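Local coordinates for prolyl 4-hydroxylase (Paramecium bursaria Chlorella virus 1, PDB 5C5T), which probably hydroxylates prolyl residues of collagen-like chains, using 2-oxoglutarate, molecular oxygen and an active-site iron, at residues 36-41 / 177-182; 89-94 / 121-126; 127-132 / 215-220. All coordinates share one frame; numbering follows the deposited sequence.

Interaction 1 (36-41 / 177-182); sequences KYYEKI and LKTKIK
Tyr38 carries its ring between its own backbone N and carbonyl carbon (chi1 63°), while Leu177 sets CG anti to its carbonyl carbon (chi1 -62°), and these two torsions bring a methyl to the rim of a phenol. Leu177 CD1 lies in the plane of the Tyr38 ring, at its edge, 3.6 Å from Tyr38 CD2 and equally near CE2. The leucine and the tyrosine run antiparallel alongside one another. The same leucine methyl also rests 4.0 Å from Tyr37 CB, so it touches both tyrosines. Farther along the ring, Thr179 CG2 approaches Tyr38 CE2 obliquely at 3.7 Å. At the other end the aliphatic part of Lys40 takes over: its CD reaches to 4.2 Å from Ile181 CG2, and Ile181 rests in turn on Ile189. No hydrogen bond spans the gap. The backbones run nearly parallel but stay well apart, 8.7 Å between the CA atoms of Lys40 and Ile181, a spacing bridged by side chains. Each strand is instead bonded within its own sheet, 38-41 to 188-192 and 179-181 to 172-174, with a G1 beta bulge at Lys178 and Thr179 opposite Phe174 where the latter pairing begins. The contact thus joins the outermost strands of two antiparallel sheets that face each other, as in the double-stranded beta-helix of 2-oxoglutarate oxygenases.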
loop_
_atom_site.group_PDB
_atom_site.type_symbol
_atom_site.label_atom_id
_atom_site.label_comp_id
_atom_site.label_asym_id
_atom_site.label_seq_id
_atom_site.Cartn_x
_atom_site.Cartn_y
_atom_site.Cartn_z
ATOM N N LYS A 36 15.860 -6.027 -0.724
ATOM C CA LYS A 36 14.604 -6.095 -1.439
ATOM C C LYS A 36 13.703 -4.904 -1.091
ATOM O O LYS A 36 12.886 -4.945 -0.165
ATOM C CB LYS A 36 13.900 -7.420 -1.128
ATOM C CG LYS A 36 14.708 -8.691 -1.529
ATOM C CD LYS A 36 13.965 -9.949 -1.190
ATOM C CE LYS A 36 14.699 -11.230 -1.605
ATOM N NZ LYS A 36 13.939 -12.458 -1.157
ATOM N N TYR A 37 13.855 -3.802 -1.795
ATOM C CA TYR A 37 13.026 -2.618 -1.479
ATOM C C TYR A 37 11.517 -2.842 -1.643
ATOM O O TYR A 37 10.723 -2.263 -0.913
ATOM C CB TYR A 37 13.491 -1.409 -2.343
ATOM C CG TYR A 37 14.810 -0.803 -1.925
ATOM C CD1 TYR A 37 14.900 0.036 -0.817
ATOM C CD2 TYR A 37 15.980 -1.060 -2.649
ATOM C CE1 TYR A 37 16.109 0.585 -0.442
ATOM C CE2 TYR A 37 17.177 -0.484 -2.282
ATOM C CZ TYR A 37 17.227 0.332 -1.197
ATOM O OH TYR A 37 18.416 0.889 -0.815
ATOM N N TYR A 38 11.133 -3.694 -2.601
ATOM C CA TYR A 38 9.727 -4.074 -2.855
ATOM C C TYR A 38 9.676 -5.532 -3.273
ATOM O O TYR A 38 10.695 -6.075 -3.715
ATOM C CB TYR A 38 9.079 -3.201 -3.950
ATOM C CG TYR A 38 9.770 -3.380 -5.277
ATOM C CD1 TYR A 38 9.490 -4.454 -6.080
ATOM C CD2 TYR A 38 10.746 -2.496 -5.675
ATOM C CE1 TYR A 38 10.161 -4.636 -7.295
ATOM C CE2 TYR A 38 11.421 -2.645 -6.887
ATOM C CZ TYR A 38 11.116 -3.723 -7.697
ATOM O OH TYR A 38 11.860 -3.861 -8.890
ATOM N N GLU A 39 8.536 -6.164 -3.017
ATOM C CA GLU A 39 8.214 -7.499 -3.491
ATOM C C GLU A 39 6.782 -7.485 -3.954
ATOM O O GLU A 39 5.879 -6.916 -3.290
ATOM C CB GLU A 39 8.420 -8.533 -2.395
ATOM C CG GLU A 39 9.833 -8.611 -1.904
ATOM C CD GLU A 39 10.036 -9.629 -0.800
ATOM O OE1 GLU A 39 9.762 -10.826 -1.010
ATOM O OE2 GLU A 39 10.527 -9.237 0.260
ATOM N N LYS A 40 6.538 -8.227 -5.040
ATOM C CA LYS A 40 5.206 -8.348 -5.617
ATOM C C LYS A 40 4.700 -9.748 -5.392
ATOM O O LYS A 40 5.445 -10.702 -5.615
ATOM C CB LYS A 40 5.230 -7.995 -7.131
ATOM C CG LYS A 40 3.851 -8.083 -7.868
ATOM C CD LYS A 40 3.952 -7.779 -9.351
ATOM C CE LYS A 40 4.251 -9.032 -10.135
ATOM N NZ LYS A 40 4.175 -8.720 -11.584
ATOM N N ILE A 41 3.456 -9.887 -4.941
ATOM C CA ILE A 41 2.843 -11.185 -4.734
ATOM C C ILE A 41 1.554 -11.298 -5.528
ATOM O O ILE A 41 0.567 -10.661 -5.195
ATOM C CB ILE A 41 2.576 -11.426 -3.258
ATOM C CG1 ILE A 41 3.829 -11.174 -2.396
ATOM C CG2 ILE A 41 2.024 -12.859 -3.041
ATOM C CD1 ILE A 41 3.469 -11.001 -0.890
ATOM N N LEU A 177 13.774 3.640 -8.522
ATOM C CA LEU A 177 14.122 2.281 -8.826
ATOM C C LEU A 177 13.879 1.941 -10.280
ATOM O O LEU A 177 14.178 0.822 -10.720
ATOM C CB LEU A 177 13.342 1.337 -7.928
ATOM C CG LEU A 177 13.594 1.444 -6.423
ATOM C CD1 LEU A 177 12.599 0.554 -5.677
ATOM C CD2 LEU A 177 15.014 1.089 -6.035
ATOM N N LYS A 178 13.358 2.894 -11.053
ATOM C CA LYS A 178 13.100 2.724 -12.497
ATOM C C LYS A 178 12.227 1.527 -12.747
ATOM O O LYS A 178 12.392 0.814 -13.730
ATOM C CB LYS A 178 14.423 2.630 -13.308
ATOM C CG LYS A 178 15.124 3.964 -13.290
ATOM C CD LYS A 178 16.268 4.033 -14.270
ATOM C CE LYS A 178 17.091 5.261 -14.038
ATOM N NZ LYS A 178 16.242 6.475 -14.178
ATOM N N THR A 179 11.212 1.379 -11.894
ATOM C CA THR A 179 10.220 0.352 -12.086
ATOM C C THR A 179 8.770 0.855 -11.854
ATOM O O THR A 179 8.508 1.675 -10.990
ATOM C CB THR A 179 10.568 -0.867 -11.178
ATOM O OG1 THR A 179 9.755 -1.990 -11.556
ATOM C CG2 THR A 179 10.337 -0.549 -9.734
ATOM N N LYS A 180 7.866 0.444 -12.732
ATOM C CA LYS A 180 6.412 0.678 -12.620
ATOM C C LYS A 180 5.666 -0.642 -12.590
ATOM O O LYS A 180 5.829 -1.449 -13.519
ATOM C CB LYS A 180 5.862 1.452 -13.813
ATOM C CG LYS A 180 6.475 2.756 -14.103
ATOM C CD LYS A 180 5.838 3.353 -15.340
ATOM C CE LYS A 180 6.627 4.571 -15.803
ATOM N NZ LYS A 180 8.053 4.229 -16.113
ATOM N N ILE A 181 4.801 -0.813 -11.593
ATOM C CA ILE A 181 3.978 -2.022 -11.421
ATOM C C ILE A 181 2.555 -1.843 -11.962
ATOM O O ILE A 181 1.851 -0.900 -11.585
ATOM C CB ILE A 181 3.902 -2.408 -9.933
ATOM C CG1 ILE A 181 5.298 -2.494 -9.244
ATOM C CG2 ILE A 181 3.058 -3.667 -9.762
ATOM C CD1 ILE A 181 6.190 -3.618 -9.695
ATOM N N LYS A 182 2.097 -2.766 -12.813
ATOM C CA LYS A 182 0.780 -2.638 -13.435
ATOM C C LYS A 182 -0.268 -3.265 -12.478
ATOM O O LYS A 182 -0.086 -4.401 -12.016
ATOM C CB LYS A 182 0.766 -3.321 -14.829
ATOM C CG LYS A 182 -0.607 -3.632 -15.387
ATOM C CD LYS A 182 -0.470 -4.352 -16.760
ATOM C CE LYS A 182 -1.792 -4.908 -17.317
ATOM N NZ LYS A 182 -1.519 -5.719 -18.549
#

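Interaction 2 (89-94 / 121-126); sequences WFMPGE and FEDVQV
Trp89 and Gln125 form an antiparallel non-hydrogen-bonded pair, their CA atoms 4.5 Å apart, and Phe90 N then donates to Val124 O (2.9 Å) before the chains separate and a single water bridges Phe90 O and Val124 N. Within this pair the indole of Trp89 lies across Gln125: Gln125 CB sits over the six-membered ring, 3.8 Å from its centroid, in a CH-pi contact. Asp123 O meets the edge of the same ring in its plane, 3.3 Å from Trp89 CZ3. Beyond it the Glu122 carboxylate, turned almost parallel to the indole, nears Trp89 CH2 with OE2, while its OE1 is paired with Arg225 and Arg153. Phe90 turns toward the helices: its CE1 touches Val126 CG2 at 3.6 Å, and its ring also meets Ile98 of helix 96-109 and Leu53 and Ala56 of helix 47-59. Asp123 lies against the departing loop, its OD1 3.4 Å from Pro92 CD and its CB close to the Phe90 carbonyl. That loop is a type II turn from Met91 to Glu94, closed by Glu94 N donating to Met91 O and braced by the Glu94 carboxylate, whose OE1 accepts from Met91 N at 2.8 Å. Gln125 OE1 is hydrogen-bonded to Asn221 ND2, a residue that binds 2-oxoglutarate, so Gln125 probably helps to position it. Here the edge strand 86-89 leaves the major sheet of the double-stranded beta-helix and leads into helix 96-109.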
loop_
_atom_site.group_PDB
_atom_site.type_symbol
_atom_site.label_atom_id
_atom_site.label_comp_id
_atom_site.label_asym_id
_atom_site.label_seq_id
_atom_site.Cartn_x
_atom_site.Cartn_y
_atom_site.Cartn_z
ATOM N N TRP A 89 -11.818 4.193 5.681
ATOM C CA TRP A 89 -11.069 3.398 6.670
ATOM C C TRP A 89 -11.884 2.295 7.323
ATOM O O TRP A 89 -13.044 2.494 7.624
ATOM C CB TRP A 89 -10.535 4.272 7.800
ATOM C CG TRP A 89 -9.595 5.352 7.366
ATOM C CD1 TRP A 89 -9.925 6.639 7.061
ATOM C CD2 TRP A 89 -8.146 5.269 7.269
ATOM N NE1 TRP A 89 -8.782 7.365 6.768
ATOM C CE2 TRP A 89 -7.686 6.541 6.867
ATOM C CE3 TRP A 89 -7.214 4.262 7.482
ATOM C CZ2 TRP A 89 -6.329 6.808 6.651
ATOM C CZ3 TRP A 89 -5.851 4.532 7.269
ATOM C CH2 TRP A 89 -5.430 5.791 6.885
ATOM N N PHE A 90 -11.228 1.172 7.613
ATOM C CA PHE A 90 -11.857 0.031 8.281
ATOM C C PHE A 90 -11.311 -0.115 9.688
ATOM O O PHE A 90 -10.085 0.006 9.919
ATOM C CB PHE A 90 -11.601 -1.256 7.495
ATOM C CG PHE A 90 -12.414 -1.377 6.241
ATOM C CD1 PHE A 90 -12.029 -0.722 5.110
ATOM C CD2 PHE A 90 -13.581 -2.117 6.197
ATOM C CE1 PHE A 90 -12.772 -0.765 3.963
ATOM C CE2 PHE A 90 -14.331 -2.206 5.004
ATOM C CZ PHE A 90 -13.911 -1.514 3.881
ATOM N N MET A 91 -12.227 -0.308 10.641
ATOM C CA MET A 91 -11.865 -0.643 12.004
ATOM C C MET A 91 -11.288 -2.048 12.074
ATOM O O MET A 91 -11.584 -2.879 11.208
ATOM C CB MET A 91 -13.062 -0.534 12.930
ATOM C CG MET A 91 -13.699 0.865 12.956
ATOM S SD MET A 91 -12.607 2.125 13.621
ATOM C CE MET A 91 -12.082 3.008 12.191
ATOM N N PRO A 92 -10.440 -2.294 13.085
ATOM C CA PRO A 92 -9.941 -3.647 13.347
ATOM C C PRO A 92 -11.126 -4.601 13.464
ATOM O O PRO A 92 -12.124 -4.260 14.118
ATOM C CB PRO A 92 -9.190 -3.501 14.663
ATOM C CG PRO A 92 -8.797 -2.046 14.735
ATOM C CD PRO A 92 -9.913 -1.310 14.045
ATOM N N GLY A 93 -11.076 -5.741 12.779
ATOM C CA GLY A 93 -12.147 -6.720 12.886
ATOM C C GLY A 93 -13.476 -6.387 12.215
ATOM O O GLY A 93 -14.438 -7.135 12.333
ATOM N N GLU A 94 -13.521 -5.290 11.447
ATOM C CA GLU A 94 -14.759 -4.853 10.820
ATOM C C GLU A 94 -15.216 -5.846 9.752
ATOM O O GLU A 94 -16.418 -6.078 9.571
ATOM C CB GLU A 94 -14.586 -3.444 10.200
ATOM C CG GLU A 94 -15.843 -2.896 9.602
ATOM C CD GLU A 94 -15.749 -1.465 9.153
ATOM O OE1 GLU A 94 -14.860 -0.744 9.653
ATOM O OE2 GLU A 94 -16.604 -1.038 8.325
ATOM N N PHE A 121 -0.088 -2.729 13.263
ATOM C CA PHE A 121 -0.865 -2.500 12.046
ATOM C C PHE A 121 -1.755 -1.253 12.179
ATOM O O PHE A 121 -2.631 -1.166 13.092
ATOM C CB PHE A 121 -1.788 -3.676 11.742
ATOM C CG PHE A 121 -1.100 -4.917 11.222
ATOM C CD1 PHE A 121 -0.125 -4.854 10.261
ATOM C CD2 PHE A 121 -1.463 -6.161 11.700
ATOM C CE1 PHE A 121 0.468 -6.050 9.769
ATOM C CE2 PHE A 121 -0.879 -7.315 11.220
ATOM C CZ PHE A 121 0.083 -7.255 10.276
ATOM N N GLU A 122 -1.625 -0.322 11.240
ATOM C CA GLU A 122 -2.622 0.744 11.084
ATOM C C GLU A 122 -3.977 0.170 10.632
ATOM O O GLU A 122 -4.036 -0.904 10.019
ATOM C CB GLU A 122 -2.089 1.749 10.045
ATOM C CG GLU A 122 -2.833 3.066 9.963
ATOM C CD GLU A 122 -1.980 4.209 9.392
ATOM O OE1 GLU A 122 -0.760 4.031 9.205
ATOM O OE2 GLU A 122 -2.539 5.315 9.229
ATOM N N ASP A 123 -5.071 0.863 10.930
ATOM C CA ASP A 123 -6.346 0.529 10.285
ATOM C C ASP A 123 -6.168 0.519 8.766
ATOM O O ASP A 123 -5.528 1.402 8.212
ATOM C CB ASP A 123 -7.414 1.538 10.640
ATOM C CG ASP A 123 -7.840 1.478 12.093
ATOM O OD1 ASP A 123 -7.412 0.567 12.822
ATOM O OD2 ASP A 123 -8.607 2.375 12.499
ATOM N N VAL A 124 -6.808 -0.422 8.072
ATOM C CA VAL A 124 -6.688 -0.491 6.625
ATOM C C VAL A 124 -7.512 0.634 5.959
ATOM O O VAL A 124 -8.638 0.935 6.381
ATOM C CB VAL A 124 -7.135 -1.880 6.125
ATOM C CG1 VAL A 124 -7.315 -1.928 4.633
ATOM C CG2 VAL A 124 -6.159 -2.952 6.583
ATOM N N GLN A 125 -6.906 1.246 4.929
ATOM C CA GLN A 125 -7.533 2.242 4.080
ATOM C C GLN A 125 -7.849 1.618 2.729
ATOM O O GLN A 125 -7.009 0.899 2.146
ATOM C CB GLN A 125 -6.621 3.432 3.879
ATOM C CG GLN A 125 -7.177 4.564 3.039
ATOM C CD GLN A 125 -6.064 5.432 2.494
ATOM O OE1 GLN A 125 -5.406 5.070 1.523
ATOM N NE2 GLN A 125 -5.860 6.587 3.103
ATOM N N VAL A 126 -9.063 1.855 2.217
ATOM C CA VAL A 126 -9.365 1.529 0.814
ATOM C C VAL A 126 -9.524 2.851 0.049
ATOM O O VAL A 126 -10.222 3.764 0.510
ATOM C CB VAL A 126 -10.627 0.610 0.696
ATOM C CG1 VAL A 126 -11.105 0.477 -0.768
ATOM C CG2 VAL A 126 -10.337 -0.778 1.347
HETATM O O HOH W 1 -8.320 -2.214 9.657
#

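Interaction 3 (127-132 / 215-220); sequences ARYKPG and GEKIIA. With AKG (2-oxoglutaric acid), chain C.
Tyr129 and Lys217 stand side by side on one face of an antiparallel ladder, and this is the tight half of the contact. Their backbones exchange two hydrogen bonds, the shorter from Tyr129 N to Lys217 O at 2.8 Å; Ala127 and Ile219 exchange another two. The Lys217 chain, extended throughout, runs alongside the phenol with CD 3.7 Å from Tyr129 CD2, and Ile219 CD1 comes to the edge of the same ring. All three reach 2-oxoglutarate: Lys217 NZ donates to O4 at 2.7 Å and weakly to O3, Tyr129 OH makes a weak bond to O3, and Ile219 CD1 packs against C3. The contact loosens toward Lys130-Gly132 and Gly215, where the ladder ends and Pro131 CD rests 3.2 Å from Gly215 O. On the face of Ile218, Arg128 is partly exposed and grips Glu216 side-on, NE (2.8 Å) and NH2 (3.2 Å) both meeting OE1 although the two planes stand 70° apart, while Glu216 OE2 pairs with Lys162. Thr172 OG1 also hydrogen-bonds to 2-oxoglutarate. The ammonium of Lys217, held also by Gly170 O, is the firm partner here and probably neutralises the distal carboxylate of the cosubstrate.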
loop_
_atom_site.group_PDB
_atom_site.type_symbol
_atom_site.label_atom_id
_atom_site.label_comp_id
_atom_site.label_asym_id
_atom_site.label_seq_id
_atom_site.Cartn_x
_atom_site.Cartn_y
_atom_site.Cartn_z
ATOM N N ALA A 127 -8.848 2.974 -1.102
ATOM C CA ALA A 127 -8.897 4.175 -1.892
ATOM C C ALA A 127 -9.286 3.875 -3.324
ATOM O O ALA A 127 -8.955 2.814 -3.848
ATOM C CB ALA A 127 -7.506 4.892 -1.894
ATOM N N ARG A 128 -9.915 4.860 -3.961
ATOM C CA ARG A 128 -10.403 4.726 -5.334
ATOM C C ARG A 128 -9.990 5.911 -6.184
ATOM O O ARG A 128 -10.020 7.060 -5.736
ATOM C CB ARG A 128 -11.934 4.603 -5.357
ATOM C CG ARG A 128 -12.545 4.576 -6.795
ATOM C CD ARG A 128 -13.977 4.025 -6.742
ATOM N NE ARG A 128 -14.603 3.890 -8.068
ATOM C CZ ARG A 128 -15.299 4.862 -8.642
ATOM N NH1 ARG A 128 -15.413 6.041 -8.041
ATOM N NH2 ARG A 128 -15.858 4.665 -9.833
ATOM N N TYR A 129 -9.600 5.589 -7.416
ATOM C CA TYR A 129 -9.247 6.532 -8.449
ATOM C C TYR A 129 -10.194 6.409 -9.655
ATOM O O TYR A 129 -10.290 5.333 -10.269
ATOM C CB TYR A 129 -7.839 6.288 -8.960
ATOM C CG TYR A 129 -6.730 6.319 -7.963
ATOM C CD1 TYR A 129 -6.048 7.472 -7.681
ATOM C CD2 TYR A 129 -6.356 5.162 -7.301
ATOM C CE1 TYR A 129 -4.993 7.486 -6.768
ATOM C CE2 TYR A 129 -5.297 5.160 -6.402
ATOM C CZ TYR A 129 -4.634 6.329 -6.142
ATOM O OH TYR A 129 -3.600 6.331 -5.253
ATOM N N LYS A 130 -10.871 7.511 -9.964
ATOM C CA LYS A 130 -11.580 7.674 -11.215
ATOM C C LYS A 130 -10.669 8.150 -12.340
ATOM O O LYS A 130 -9.548 8.617 -12.115
ATOM C CB LYS A 130 -12.700 8.688 -11.016
ATOM C CG LYS A 130 -13.748 8.246 -10.083
ATOM C CD LYS A 130 -14.823 9.328 -9.933
ATOM C CE LYS A 130 -15.644 9.481 -11.217
ATOM N NZ LYS A 130 -16.118 10.881 -11.460
ATOM N N PRO A 131 -11.133 8.036 -13.591
ATOM C CA PRO A 131 -10.294 8.602 -14.641
ATOM C C PRO A 131 -9.854 10.058 -14.341
ATOM O O PRO A 131 -10.646 10.885 -13.923
ATOM C CB PRO A 131 -11.220 8.520 -15.860
ATOM C CG PRO A 131 -11.936 7.277 -15.635
ATOM C CD PRO A 131 -12.334 7.410 -14.172
ATOM N N GLY A 132 -8.577 10.344 -14.511
ATOM C CA GLY A 132 -8.040 11.650 -14.236
ATOM C C GLY A 132 -7.407 11.745 -12.856
ATOM O O GLY A 132 -6.710 12.735 -12.562
ATOM N N GLY A 215 -11.448 3.367 -16.962
ATOM C CA GLY A 215 -11.886 2.414 -15.965
ATOM C C GLY A 215 -11.735 3.015 -14.595
ATOM O O GLY A 215 -11.939 4.216 -14.428
ATOM N N GLU A 216 -11.392 2.168 -13.624
ATOM C CA GLU A 216 -11.160 2.622 -12.277
ATOM C C GLU A 216 -10.102 1.776 -11.604
ATOM O O GLU A 216 -9.734 0.679 -12.072
ATOM C CB GLU A 216 -12.471 2.584 -11.481
ATOM C CG GLU A 216 -12.941 1.170 -11.222
ATOM C CD GLU A 216 -14.397 1.094 -10.817
ATOM O OE1 GLU A 216 -14.768 1.664 -9.768
ATOM O OE2 GLU A 216 -15.174 0.458 -11.562
ATOM N N LYS A 217 -9.551 2.343 -10.537
ATOM C CA LYS A 217 -8.506 1.674 -9.773
ATOM C C LYS A 217 -8.903 1.738 -8.290
ATOM O O LYS A 217 -9.199 2.823 -7.782
ATOM C CB LYS A 217 -7.139 2.336 -10.003
ATOM C CG LYS A 217 -5.995 1.884 -9.089
ATOM C CD LYS A 217 -4.730 2.637 -9.493
ATOM C CE LYS A 217 -3.571 2.345 -8.561
ATOM N NZ LYS A 217 -2.411 3.205 -8.877
ATOM N N ILE A 218 -8.906 0.593 -7.629
ATOM C CA ILE A 218 -9.204 0.520 -6.197
ATOM C C ILE A 218 -8.077 -0.281 -5.521
ATOM O O ILE A 218 -7.746 -1.387 -5.986
ATOM C CB ILE A 218 -10.592 -0.092 -5.926
ATOM C CG1 ILE A 218 -11.651 0.598 -6.786
ATOM C CG2 ILE A 218 -10.888 -0.006 -4.439
ATOM C CD1 ILE A 218 -13.042 0.071 -6.575
ATOM N N ILE A 219 -7.513 0.289 -4.442
ATOM C CA ILE A 219 -6.489 -0.346 -3.639
ATOM C C ILE A 219 -6.889 -0.437 -2.156
ATOM O O ILE A 219 -7.739 0.325 -1.645
ATOM C CB ILE A 219 -5.170 0.434 -3.794
ATOM C CG1 ILE A 219 -5.326 1.847 -3.268
ATOM C CG2 ILE A 219 -4.735 0.378 -5.253
ATOM C CD1 ILE A 219 -4.034 2.643 -3.280
ATOM N N ALA A 220 -6.253 -1.375 -1.459
ATOM C CA ALA A 220 -6.234 -1.476 0.002
ATOM C C ALA A 220 -4.805 -1.303 0.535
ATOM O O ALA A 220 -3.868 -1.955 0.071
ATOM C CB ALA A 220 -6.823 -2.784 0.445
HETATM C C1 AKG C . -0.647 5.514 -1.191
HETATM O O1 AKG C . -1.899 5.426 -0.998
HETATM O O2 AKG C . 0.077 5.953 -0.259
HETATM C C2 AKG C . -0.073 5.213 -2.547
HETATM O O5 AKG C . 1.047 5.584 -2.773
HETATM C C3 AKG C . -0.918 4.468 -3.593
HETATM C C4 AKG C . -0.137 4.163 -4.845
HETATM C C5 AKG C . -1.029 3.790 -6.001
HETATM O O3 AKG C . -2.225 4.193 -6.038
HETATM O O4 AKG C . -0.563 3.049 -6.920
#

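In the fold
From the N terminus, interaction 1 joins 36-41 to 177-182 across 135 residues and so closes the widest loop of the three. Within that span interaction 2 closes a short one, returning from 121-126 to 89-94 around helix 96-109. Interaction 3 begins directly afterwards, on the same strand 120-129, but ends at 215-220, beyond 182, and therefore crosses interaction 1. Interactions 2 and 3 meet through Val126, whose CG1 lies 3.5 Å from Ile219 O. Together they link 86-89, 120-129 and 217-225, three consecutive strands of the major sheet, whereas interaction 1, its centre about 24 Å from that of interaction 2, bridges major and minor sheets.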